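Side-chain contacts in putative uncharacterized protein (Bacteroides vulgatus, PDB 4F7A), which probably binds glycans, possibly mucin O-glycans, at the bacterial surface as a SusD/RagB-family outer membrane lipoprotein with a TPR-like helical fold: residues T73-E78 with I466-L471; S66-K71 with A79-S84; M187-C190 with S194-I197; T23-I28 with K183-C188. All coordinates share one frame; numbering follows the deposited sequence. Where two conformers were deposited one is given.

In the fold
Near the N terminus, helix 15-30 supplies the first segment of interaction 4, which closes a long loop when the chain returns at 183-188. Nested inside that loop, interaction 2 closes a short one, bringing 66-71 against 79-84. Between those two segments lies 73-78, which pairs with 466-471, two loops joined across nearly 390 residues; interaction 1 therefore crosses both interactions 2 and 4. Interactions 1 and 2 touch directly, with their centres about 10 Å apart. Interaction 3 begins where interaction 4 ends, sharing Met187 and Cys188, ties this loop to helix 193-210, and is nested within interaction 1, on the opposite side of the chain's centre.

Interaction 1 of 4, residues T73-E78 with I466-L471; sequences TVYALE and IMIRRL
Met467, present as selenomethionine, meets the phenol end of Tyr75 twice: Met467 CB lies 3.6 Å from Tyr75 OH, and a bend at chi3 (71°) brings Met467 CE back to 4.0 Å from the same oxygen. The side chain also touches Gln442 of helix 435-445. Ile468 follows and carries most of the contact. Its backbone N donates to Tyr75 OH at 3.2 Å with an N-H...O angle of 156°, so the buried hydroxyl satisfies a loop amide. The isoleucine side chain crosses the phenol at a slant, with Ile468 CB 3.6 Å from Tyr75 CE1 and Ile468 CG2 3.7 Å from the same carbon. With CG1 anti to the backbone N (chi1 -176°), the other branch runs on to meet Leu77 tip to tip, Ile468 CD1 to Leu77 CD2 at 4.0 Å. A beta-branched residue suits this place because its two arms serve two neighbours. A phenylalanine in place of Tyr75 would keep the ring but would probably leave Ile468 N without its acceptor. Arg469 steadies the same loop from within: Arg469 NE donates to Met467 O at 3.0 Å, approaching from above the carbonyl plane, and NH1 forms a salt bridge with Asp505. Further on, Leu471 packs on Phe57 and Trp439, which also touch Ile468. The contact is a buried loop-to-loop junction, in which a tyrosine reaches across to a backbone amide and joins remote parts of this SusD-like fold between helices 54-57 and 435-445.

Interaction 2 of 4, residues S66-K71 with A79-S84; sequences SKFSDK and AGWTAS
Phe68 and Lys71 are the end residues of a type I beta turn that faces Trp81 on the short helix 79-82, with Lys71 CA 9.7 Å from Trp81 CA and the turn closed by Lys71 N donating to Phe68 O at 3.1 Å. Because the backbones stand well apart, large side chains must bridge the distance, which is what a tryptophan is suited to do. Its six-membered ring enters edge first over one face of the Phe68 ring, the planes 83° apart and the centroids separated by 5.1 Å. The leading atom is Trp81 CH2, 3.7 Å from Phe68 CD1. Lys71 crosses the indole at about a right angle and lays its aliphatic carbons against the same end of the ring, Lys71 CD lying 3.7 Å from Trp81 CH2. At chi4 (63°) the lysine chain bends and returns its ammonium group to its own segment. There Lys71 NZ donates to Lys67 O at 3.1 Å and forms a salt bridge with Asp70 OD1 at 3.0 Å, met on the syn side of the carboxylate. Lysine thus does two jobs, greasy stem to the indole and charge to the turn. The backbone O of Trp81 accepts a hydrogen bond from Asn53 ND2. Together these contacts make a T-shaped aromatic pair at the protein surface, tying a turn within the loop between strand 61-62 and helix 79-82 to that helix of the SusD-like fold.

Interaction 3 of 4, residues M187-C190 with S194-I197; sequences MCNC and SRWI
Cys188 and Cys190 make a pair of cysteine sulfur-aromatic contacts with Trp196, fastening the loop after helix 151-174 onto the first turns of helix 193-210. Cys190 lies over the indole face: its CB is 3.6 Å from the centroid of the five-membered ring of Trp196, 11° off the normal, a CH-pi contact, and its SG stands above the same ring. Cys188 comes in obliquely at the other end of the indole, with Cys188 SG 3.4 Å from Trp196 CH2. Small, polarisable thiols suit this close approach to a broad ring. An alanine in place of Trp196 is likely to open a gap beside both sulfurs and deprive water 2 of its donor. One residue earlier on the helix, Arg195 bends at chi2 and again at chi3 and curls back over the loop, giving a weak hydrogen bond from Arg195 NH2 to Asn189 O at 3.0 Å. Water 1 backs it up, accepting from Arg195 NE and donating to Asn189 O. The amide of Asn189 is anchored elsewhere, ND2 donating to Asn240 O and Asp238 O. Water 2 lies in the indole plane, accepting from Trp196 NE1 at 2.8 Å and donating to Cys190 O at 2.7 Å.

Interaction 4 of 4, residues T23-I28 with K183-C188; sequences TNFETI and KSINMC
Phe25 presents one face of its ring to Ile185, and the two side chains cross at a slant where helix 15-30 meets the end of the 3-10 turn 183-185. Ile185 CG2 sits over the ring as a CH-pi partner, 3.9 Å from the Phe25 centroid and 29° off the normal, and comes within 3.5 Å of Phe25 CD2. The other branch covers the far rim, Ile185 CD1 being 3.8 Å from Phe25 CE1. This spread depends on an uncommon torsion, chi1 60°, which wedges CG1 between the backbone N and the carbonyl carbon. A flat ring and a forked aliphatic chain suit each other here, since both forks can lie on one surface. The same ring has Phe113 of helix 111-132 edge-to-face with it. One helical residue on, Glu26 crosses Met187, present as selenomethionine, whose SE rests 3.9 Å from Glu26 CA and 4.1 Å from Glu26 CG. Only the aliphatic part of the glutamate touches it; the extended chain carries the carboxylate onward to a salt bridge with Lys30. Between the two pairs, Asn186 turns away and shapes the loop instead, its OD1 accepting from Cys188 N at 3.2 Å in an Asx turn. Polar fastening comes from Gln29, which bonds to Ile185 O and Met187 N. The side-chain contact itself therefore rests on dispersion and ring-face packing, so its fit depends on complementary shape, while Gln29, on the same helix 15-30, supplies the directional bonds and so probably sets the loop's position.

Interaction 1 of 4, residues T73-E78 with I466-L471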
loop_
_atom_site.group_PDB
_atom_site.type_symbol
_atom_site.label_atom_id
_atom_site.label_comp_id
_atom_site.label_asym_id
_atom_site.label_seq_id
_atom_site.Cartn_x
_atom_site.Cartn_y
_atom_site.Cartn_z
ATOM N N THR A 73 17.807 0.156 -5.660
ATOM C CA THR A 73 17.427 -0.553 -6.865
ATOM C C THR A 73 18.204 -1.862 -7.050
ATOM O O THR A 73 17.652 -2.835 -7.576
ATOM C CB THR A 73 17.511 0.361 -8.125
ATOM O OG1 THR A 73 16.855 -0.288 -9.227
ATOM C CG2 THR A 73 18.968 0.725 -8.499
ATOM N N VAL A 74 19.465 -1.884 -6.618
ATOM C CA VAL A 74 20.312 -3.104 -6.687
ATOM C C VAL A 74 20.417 -3.784 -5.326
ATOM O O VAL A 74 21.334 -4.574 -5.064
ATOM C CB VAL A 74 21.719 -2.827 -7.257
ATOM C CG1 VAL A 74 21.661 -2.476 -8.730
ATOM C CG2 VAL A 74 22.491 -1.708 -6.425
ATOM N N TYR A 75 19.440 -3.519 -4.466
ATOM C CA TYR A 75 19.372 -4.139 -3.147
ATOM C C TYR A 75 20.569 -3.803 -2.242
ATOM O O TYR A 75 20.844 -4.551 -1.303
ATOM C CB TYR A 75 19.198 -5.667 -3.213
ATOM C CG TYR A 75 17.870 -6.206 -3.721
ATOM C CD1 TYR A 75 16.701 -5.434 -3.738
ATOM C CD2 TYR A 75 17.780 -7.514 -4.145
ATOM C CE1 TYR A 75 15.494 -5.967 -4.171
ATOM C CE2 TYR A 75 16.577 -8.051 -4.589
ATOM C CZ TYR A 75 15.449 -7.282 -4.601
ATOM O OH TYR A 75 14.284 -7.851 -5.039
ATOM N N ALA A 76 21.279 -2.708 -2.529
ATOM C CA ALA A 76 22.282 -2.168 -1.597
ATOM C C ALA A 76 21.531 -1.116 -0.784
ATOM O O ALA A 76 21.533 0.065 -1.097
ATOM C CB ALA A 76 23.467 -1.565 -2.353
ATOM N N LEU A 77 20.812 -1.574 0.228
ATOM C CA LEU A 77 19.798 -0.734 0.829
ATOM C C LEU A 77 20.442 0.447 1.558
ATOM O O LEU A 77 21.378 0.276 2.320
ATOM C CB LEU A 77 18.920 -1.536 1.786
ATOM C CG LEU A 77 18.112 -2.692 1.184
ATOM C CD1 LEU A 77 17.215 -3.300 2.215
ATOM C CD2 LEU A 77 17.245 -2.225 -0.003
ATOM N N GLU A 78 19.921 1.641 1.283
ATOM C CA GLU A 78 20.382 2.876 1.878
ATOM C C GLU A 78 19.671 3.103 3.229
ATOM O O GLU A 78 18.453 3.315 3.285
ATOM C CB GLU A 78 20.121 4.026 0.910
ATOM C CG GLU A 78 20.717 5.362 1.309
ATOM C CD GLU A 78 22.236 5.380 1.310
ATOM O OE1 GLU A 78 22.882 4.495 0.694
ATOM O OE2 GLU A 78 22.781 6.297 1.948
ATOM N N ILE A 466 13.826 -14.994 -4.596
ATOM C CA ILE A 466 12.825 -14.804 -3.544
ATOM C C ILE A 466 12.379 -13.326 -3.544
ATOM O O ILE A 466 11.205 -13.019 -3.343
ATOM C CB ILE A 466 13.342 -15.246 -2.180
ATOM C CG1 ILE A 466 13.525 -16.781 -2.172
ATOM C CG2 ILE A 466 12.402 -14.831 -1.056
ATOM C CD1 ILE A 466 14.447 -17.276 -1.053
HETATM N N MSE A 467 13.340 -12.446 -3.789
HETATM C CA MSE A 467 13.179 -10.999 -3.810
HETATM C C MSE A 467 13.127 -10.427 -2.386
HETATM O O MSE A 467 13.000 -11.182 -1.387
HETATM C CB MSE A 467 11.965 -10.552 -4.642
HETATM C CG MSE A 467 11.841 -11.247 -5.992
HETATM SE SE MSE A 467 10.400 -10.535 -7.077
HETATM C CE MSE A 467 11.246 -8.828 -7.479
ATOM N N ILE A 468 13.242 -9.104 -2.315
ATOM C CA ILE A 468 13.257 -8.402 -1.037
ATOM C C ILE A 468 11.963 -8.697 -0.250
ATOM O O ILE A 468 10.850 -8.738 -0.821
ATOM C CB ILE A 468 13.522 -6.876 -1.245
ATOM C CG1 ILE A 468 13.646 -6.167 0.097
ATOM C CG2 ILE A 468 12.432 -6.192 -2.127
ATOM C CD1 ILE A 468 14.131 -4.680 -0.036
ATOM N N ARG A 469 12.130 -8.955 1.047
ATOM C CA ARG A 469 11.040 -9.405 1.907
ATOM C C ARG A 469 10.526 -8.334 2.874
ATOM O O ARG A 469 9.433 -8.464 3.419
ATOM C CB ARG A 469 11.507 -10.598 2.747
ATOM C CG ARG A 469 11.927 -11.847 1.982
ATOM C CD ARG A 469 10.731 -12.534 1.301
ATOM N NE ARG A 469 10.483 -12.020 -0.041
ATOM C CZ ARG A 469 9.306 -12.054 -0.672
ATOM N NH1 ARG A 469 8.216 -12.481 -0.035
ATOM N NH2 ARG A 469 9.206 -11.610 -1.935
ATOM N N ARG A 470 11.356 -7.325 3.134
ATOM C CA ARG A 470 11.093 -6.323 4.154
ATOM C C ARG A 470 12.177 -5.270 4.080
ATOM O O ARG A 470 13.184 -5.436 3.392
ATOM C CB ARG A 470 11.109 -6.942 5.563
ATOM C CG ARG A 470 12.487 -7.476 6.003
ATOM C CD ARG A 470 12.455 -8.140 7.342
ATOM N NE ARG A 470 12.348 -7.203 8.451
ATOM C CZ ARG A 470 13.373 -6.609 9.069
ATOM N NH1 ARG A 470 14.637 -6.833 8.706
ATOM N NH2 ARG A 470 13.124 -5.798 10.099
ATOM N N LEU A 471 11.983 -4.197 4.830
ATOM C CA LEU A 471 13.055 -3.238 5.079
ATOM C C LEU A 471 13.662 -3.488 6.448
ATOM O O LEU A 471 12.958 -3.868 7.397
ATOM C CB LEU A 471 12.537 -1.794 5.000
ATOM C CG LEU A 471 11.933 -1.371 3.651
ATOM C CD1 LEU A 471 11.621 0.145 3.690
ATOM C CD2 LEU A 471 12.826 -1.756 2.446
#

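Interaction 2 of 4, residues S66-K71 with A79-S84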
loop_
_atom_site.group_PDB
_atom_site.type_symbol
_atom_site.label_atom_id
_atom_site.label_comp_id
_atom_site.label_asym_id
_atom_site.label_seq_id
_atom_site.Cartn_x
_atom_site.Cartn_y
_atom_site.Cartn_z
ATOM N N SER A 66 20.927 8.145 -12.128
ATOM C CA SER A 66 21.967 7.094 -11.971
ATOM C C SER A 66 22.743 7.190 -10.652
ATOM O O SER A 66 23.247 6.178 -10.139
ATOM C CB SER A 66 22.923 7.071 -13.165
ATOM O OG SER A 66 22.277 6.439 -14.261
ATOM N N LYS A 67 22.800 8.384 -10.064
ATOM C CA LYS A 67 23.400 8.528 -8.721
ATOM C C LYS A 67 22.730 7.634 -7.650
ATOM O O LYS A 67 23.371 7.261 -6.675
ATOM C CB LYS A 67 23.457 9.997 -8.284
ATOM C CG LYS A 67 22.154 10.678 -8.039
ATOM C CD LYS A 67 22.336 12.045 -7.340
ATOM C CE LYS A 67 20.984 12.753 -7.272
ATOM N NZ LYS A 67 21.006 14.084 -6.592
ATOM N N PHE A 68 21.460 7.266 -7.868
ATOM C CA PHE A 68 20.740 6.354 -6.975
ATOM C C PHE A 68 20.845 4.878 -7.344
ATOM O O PHE A 68 20.379 4.026 -6.576
ATOM C CB PHE A 68 19.246 6.726 -6.933
ATOM C CG PHE A 68 18.963 8.110 -6.357
ATOM C CD1 PHE A 68 19.879 8.768 -5.525
ATOM C CD2 PHE A 68 17.756 8.740 -6.627
ATOM C CE1 PHE A 68 19.586 10.027 -4.992
ATOM C CE2 PHE A 68 17.462 9.992 -6.087
ATOM C CZ PHE A 68 18.364 10.633 -5.269
ATOM N N SER A 69 21.458 4.571 -8.487
ATOM C CA SER A 69 21.360 3.229 -9.069
ATOM C C SER A 69 22.377 2.250 -8.486
ATOM O O SER A 69 22.510 1.117 -8.972
ATOM C CB SER A 69 21.483 3.296 -10.590
ATOM O OG SER A 69 20.334 3.880 -11.156
ATOM N N ASP A 70 23.114 2.694 -7.472
ATOM C CA ASP A 70 24.008 1.814 -6.721
ATOM C C ASP A 70 23.457 1.591 -5.301
ATOM O O ASP A 70 24.128 1.039 -4.428
ATOM C CB ASP A 70 25.451 2.352 -6.689
ATOM C CG ASP A 70 25.574 3.749 -6.084
ATOM O OD1 ASP A 70 24.561 4.375 -5.716
ATOM O OD2 ASP A 70 26.711 4.222 -5.986
ATOM N N LYS A 71 22.209 1.977 -5.105
ATOM C CA LYS A 71 21.563 1.839 -3.803
ATOM C C LYS A 71 20.369 0.865 -3.835
ATOM O O LYS A 71 20.557 -0.319 -4.170
ATOM C CB LYS A 71 21.223 3.236 -3.261
ATOM C CG LYS A 71 22.479 4.139 -3.109
ATOM C CD LYS A 71 22.132 5.569 -2.687
ATOM C CE LYS A 71 23.386 6.400 -2.491
ATOM N NZ LYS A 71 24.167 6.558 -3.736
ATOM N N ALA A 79 20.466 3.077 4.292
ATOM C CA ALA A 79 19.993 3.084 5.686
ATOM C C ALA A 79 19.090 4.276 5.989
ATOM O O ALA A 79 18.082 4.132 6.676
ATOM C CB ALA A 79 21.205 3.040 6.668
ATOM N N GLY A 80 19.449 5.439 5.470
ATOM C CA GLY A 80 18.646 6.662 5.665
ATOM C C GLY A 80 17.290 6.576 4.982
ATOM O O GLY A 80 16.270 7.053 5.520
ATOM N N TRP A 81 17.250 5.920 3.828
ATOM C CA TRP A 81 15.994 5.795 3.075
ATOM C C TRP A 81 15.082 4.745 3.683
ATOM O O TRP A 81 13.887 4.981 3.859
ATOM C CB TRP A 81 16.245 5.398 1.632
ATOM C CG TRP A 81 17.099 6.326 0.838
ATOM C CD1 TRP A 81 17.632 7.514 1.228
ATOM C CD2 TRP A 81 17.463 6.147 -0.527
ATOM N NE1 TRP A 81 18.352 8.071 0.192
ATOM C CE2 TRP A 81 18.257 7.242 -0.899
ATOM C CE3 TRP A 81 17.238 5.128 -1.459
ATOM C CZ2 TRP A 81 18.793 7.373 -2.178
ATOM C CZ3 TRP A 81 17.775 5.259 -2.724
ATOM C CH2 TRP A 81 18.554 6.365 -3.068
ATOM N N THR A 82 15.627 3.566 3.982
ATOM C CA THR A 82 14.789 2.504 4.491
ATOM C C THR A 82 14.221 2.766 5.888
ATOM O O THR A 82 13.201 2.181 6.250
ATOM C CB THR A 82 15.506 1.141 4.478
ATOM O OG1 THR A 82 16.602 1.178 5.380
ATOM C CG2 THR A 82 15.963 0.750 3.036
ATOM N N ALA A 83 14.863 3.636 6.668
ATOM C CA ALA A 83 14.391 3.957 8.009
ATOM C C ALA A 83 13.247 4.978 8.022
ATOM O O ALA A 83 12.624 5.208 9.067
ATOM C CB ALA A 83 15.553 4.517 8.846
ATOM N N SER A 84 13.003 5.636 6.890
ATOM C CA SER A 84 12.143 6.805 6.878
ATOM C C SER A 84 10.691 6.569 7.277
ATOM O O SER A 84 10.124 7.370 8.021
ATOM C CB SER A 84 12.217 7.509 5.523
ATOM O OG SER A 84 13.440 8.215 5.438
#

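Interaction 3 of 4, residues M187-C190 with S194-I197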
loop_
_atom_site.group_PDB
_atom_site.type_symbol
_atom_site.label_atom_id
_atom_site.label_comp_id
_atom_site.label_asym_id
_atom_site.label_seq_id
_atom_site.Cartn_x
_atom_site.Cartn_y
_atom_site.Cartn_z
HETATM N N MSE A 187 -11.010 14.219 6.191
HETATM C CA MSE A 187 -10.034 14.355 5.102
HETATM C C MSE A 187 -9.787 13.052 4.359
HETATM O O MSE A 187 -8.824 12.975 3.615
HETATM C CB MSE A 187 -8.680 14.845 5.644
HETATM C CG MSE A 187 -8.699 16.256 6.115
HETATM SE SE MSE A 187 -6.932 16.705 6.804
HETATM C CE MSE A 187 -5.791 16.214 5.318
ATOM N N CYS A 188 -10.634 12.042 4.538
ATOM C CA CYS A 188 -10.385 10.732 3.910
ATOM C C CYS A 188 -11.582 10.205 3.119
ATOM O O CYS A 188 -11.613 9.024 2.779
ATOM C CB CYS A 188 -9.932 9.703 4.944
ATOM S SG CYS A 188 -11.154 9.426 6.231
ATOM N N ASN A 189 -12.524 11.088 2.788
ATOM C CA ASN A 189 -13.742 10.739 2.022
ATOM C C ASN A 189 -14.678 9.833 2.842
ATOM O O ASN A 189 -15.279 8.890 2.310
ATOM C CB ASN A 189 -13.408 10.150 0.647
ATOM C CG ASN A 189 -14.622 10.084 -0.300
ATOM O OD1 ASN A 189 -15.533 10.914 -0.222
ATOM N ND2 ASN A 189 -14.622 9.108 -1.202
ATOM N N CYS A 190 -14.794 10.154 4.146
ATOM C CA CYS A 190 -15.772 9.537 5.051
ATOM C C CYS A 190 -16.632 10.641 5.675
ATOM O O CYS A 190 -16.292 11.211 6.714
ATOM C CB CYS A 190 -15.095 8.694 6.128
ATOM S SG CYS A 190 -14.317 7.221 5.484
ATOM N N SER A 194 -21.449 6.152 9.416
ATOM C CA SER A 194 -21.568 4.905 8.662
ATOM C C SER A 194 -20.425 4.682 7.689
ATOM O O SER A 194 -19.952 3.547 7.542
ATOM C CB SER A 194 -22.893 4.822 7.906
ATOM O OG SER A 194 -23.985 4.736 8.784
ATOM N N ARG A 195 -19.949 5.738 7.030
ATOM C CA ARG A 195 -18.841 5.589 6.096
ATOM C C ARG A 195 -17.519 5.244 6.768
ATOM O O ARG A 195 -16.709 4.513 6.209
ATOM C CB ARG A 195 -18.706 6.832 5.214
ATOM C CG ARG A 195 -19.850 7.002 4.204
ATOM C CD ARG A 195 -19.572 6.324 2.877
ATOM N NE ARG A 195 -18.561 7.049 2.112
ATOM C CZ ARG A 195 -18.799 8.108 1.342
ATOM N NH1 ARG A 195 -20.029 8.578 1.174
ATOM N NH2 ARG A 195 -17.796 8.693 0.720
ATOM N N TRP A 196 -17.307 5.741 7.978
ATOM C CA TRP A 196 -16.160 5.315 8.781
ATOM C C TRP A 196 -16.218 3.828 9.115
ATOM O O TRP A 196 -15.211 3.141 9.051
ATOM C CB TRP A 196 -16.054 6.154 10.071
ATOM C CG TRP A 196 -15.406 7.485 9.855
ATOM C CD1 TRP A 196 -16.042 8.680 9.675
ATOM C CD2 TRP A 196 -14.000 7.765 9.786
ATOM N NE1 TRP A 196 -15.119 9.688 9.501
ATOM C CE2 TRP A 196 -13.858 9.151 9.571
ATOM C CE3 TRP A 196 -12.847 6.976 9.881
ATOM C CZ2 TRP A 196 -12.615 9.766 9.474
ATOM C CZ3 TRP A 196 -11.603 7.587 9.765
ATOM C CH2 TRP A 196 -11.503 8.975 9.549
ATOM N N ILE A 197 -17.400 3.328 9.448
ATOM C CA ILE A 197 -17.546 1.903 9.733
ATOM C C ILE A 197 -17.289 1.064 8.480
ATOM O O ILE A 197 -16.600 0.030 8.529
ATOM C CB ILE A 197 -18.934 1.557 10.328
ATOM C CG1 ILE A 197 -19.161 2.313 11.649
ATOM C CG2 ILE A 197 -19.042 0.009 10.538
ATOM C CD1 ILE A 197 -20.584 2.100 12.299
HETATM O O HOH W 1 -15.823 6.232 1.982
HETATM O O HOH W 2 -14.994 12.420 8.787
#

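Interaction 4 of 4, residues T23-I28 with K183-C188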
loop_
_atom_site.group_PDB
_atom_site.type_symbol
_atom_site.label_atom_id
_atom_site.label_comp_id
_atom_site.label_asym_id
_atom_site.label_seq_id
_atom_site.Cartn_x
_atom_site.Cartn_y
_atom_site.Cartn_z
ATOM N N THR A 23 -7.488 19.316 15.190
ATOM C CA THR A 23 -6.117 19.455 14.690
ATOM C C THR A 23 -5.362 18.124 14.660
ATOM O O THR A 23 -4.596 17.856 13.722
ATOM C CB THR A 23 -5.291 20.473 15.528
ATOM O OG1 THR A 23 -5.876 21.782 15.412
ATOM C CG2 THR A 23 -3.833 20.509 15.050
ATOM N N ASN A 24 -5.568 17.285 15.678
ATOM C CA ASN A 24 -4.942 15.961 15.691
ATOM C C ASN A 24 -5.323 15.147 14.448
ATOM O O ASN A 24 -4.489 14.466 13.861
ATOM C CB ASN A 24 -5.334 15.143 16.953
ATOM C CG ASN A 24 -4.756 15.713 18.246
ATOM O OD1 ASN A 24 -3.705 16.347 18.251
ATOM N ND2 ASN A 24 -5.458 15.494 19.348
ATOM N N PHE A 25 -6.584 15.220 14.056
ATOM C CA PHE A 25 -7.065 14.506 12.894
ATOM C C PHE A 25 -6.407 14.971 11.604
ATOM O O PHE A 25 -6.196 14.172 10.702
ATOM C CB PHE A 25 -8.575 14.618 12.782
ATOM C CG PHE A 25 -9.294 13.696 13.722
ATOM C CD1 PHE A 25 -9.470 12.364 13.387
ATOM C CD2 PHE A 25 -9.729 14.146 14.936
ATOM C CE1 PHE A 25 -10.107 11.494 14.270
ATOM C CE2 PHE A 25 -10.348 13.294 15.832
ATOM C CZ PHE A 25 -10.554 11.963 15.477
ATOM N N GLU A 26 -6.083 16.252 11.544
ATOM C CA GLU A 26 -5.427 16.823 10.389
ATOM C C GLU A 26 -4.004 16.269 10.246
ATOM O O GLU A 26 -3.578 15.879 9.159
ATOM C CB GLU A 26 -5.392 18.339 10.511
ATOM C CG GLU A 26 -4.640 18.983 9.380
ATOM C CD GLU A 26 -4.561 20.517 9.471
ATOM O OE1 GLU A 26 -5.175 21.116 10.376
ATOM O OE2 GLU A 26 -3.860 21.100 8.619
ATOM N N THR A 27 -3.252 16.263 11.343
ATOM C CA THR A 27 -1.895 15.711 11.331
ATOM C C THR A 27 -1.880 14.215 10.974
ATOM O O THR A 27 -1.056 13.756 10.174
ATOM C CB THR A 27 -1.227 15.943 12.675
ATOM O OG1 THR A 27 -1.151 17.346 12.898
ATOM C CG2 THR A 27 0.188 15.321 12.745
ATOM N N ILE A 28 -2.800 13.456 11.560
ATOM C CA ILE A 28 -2.836 12.011 11.308
ATOM C C ILE A 28 -3.139 11.733 9.833
ATOM O O ILE A 28 -2.457 10.932 9.201
ATOM C CB ILE A 28 -3.884 11.295 12.191
ATOM C CG1 ILE A 28 -3.501 11.396 13.674
ATOM C CG2 ILE A 28 -3.993 9.799 11.794
ATOM C CD1 ILE A 28 -4.688 11.163 14.649
ATOM N N LYS A 183 -18.152 15.482 10.117
ATOM C CA LYS A 183 -17.884 16.447 9.053
ATOM C C LYS A 183 -16.563 17.185 9.263
ATOM O O LYS A 183 -15.783 17.302 8.323
ATOM C CB LYS A 183 -19.058 17.441 8.937
ATOM C CG LYS A 183 -19.036 18.333 7.722
ATOM C CD LYS A 183 -20.259 19.258 7.726
ATOM C CE LYS A 183 -21.465 18.582 7.121
ATOM N NZ LYS A 183 -22.671 19.468 7.180
ATOM N N SER A 184 -16.299 17.657 10.485
ATOM C CA SER A 184 -15.121 18.493 10.758
ATOM C C SER A 184 -13.772 17.776 10.647
ATOM O O SER A 184 -12.729 18.427 10.581
ATOM C CB SER A 184 -15.219 19.144 12.140
ATOM O OG SER A 184 -15.194 18.197 13.205
ATOM N N ILE A 185 -13.797 16.444 10.641
ATOM C CA ILE A 185 -12.572 15.645 10.594
ATOM C C ILE A 185 -12.431 14.864 9.294
ATOM O O ILE A 185 -11.483 14.091 9.140
ATOM C CB ILE A 185 -12.467 14.653 11.808
ATOM C CG1 ILE A 185 -13.632 13.670 11.830
ATOM C CG2 ILE A 185 -12.432 15.410 13.098
ATOM C CD1 ILE A 185 -13.442 12.494 12.843
ATOM N N ASN A 186 -13.322 15.092 8.336
ATOM C CA ASN A 186 -13.277 14.332 7.088
ATOM C C ASN A 186 -12.186 14.819 6.126
ATOM O O ASN A 186 -12.417 15.714 5.322
ATOM C CB ASN A 186 -14.623 14.401 6.370
ATOM C CG ASN A 186 -14.665 13.508 5.138
ATOM O OD1 ASN A 186 -13.778 12.664 4.957
ATOM N ND2 ASN A 186 -15.685 13.688 4.294
HETATM N N MSE A 187 -11.010 14.219 6.191
HETATM C CA MSE A 187 -10.034 14.355 5.102
HETATM C C MSE A 187 -9.787 13.052 4.359
HETATM O O MSE A 187 -8.824 12.975 3.615
HETATM C CB MSE A 187 -8.680 14.845 5.644
HETATM C CG MSE A 187 -8.699 16.256 6.115
HETATM SE SE MSE A 187 -6.932 16.705 6.804
HETATM C CE MSE A 187 -5.791 16.214 5.318
ATOM N N CYS A 188 -10.634 12.042 4.538
ATOM C CA CYS A 188 -10.385 10.732 3.910
ATOM C C CYS A 188 -11.582 10.205 3.119
ATOM O O CYS A 188 -11.613 9.024 2.779
ATOM C CB CYS A 188 -9.932 9.703 4.944
ATOM S SG CYS A 188 -11.154 9.426 6.231
#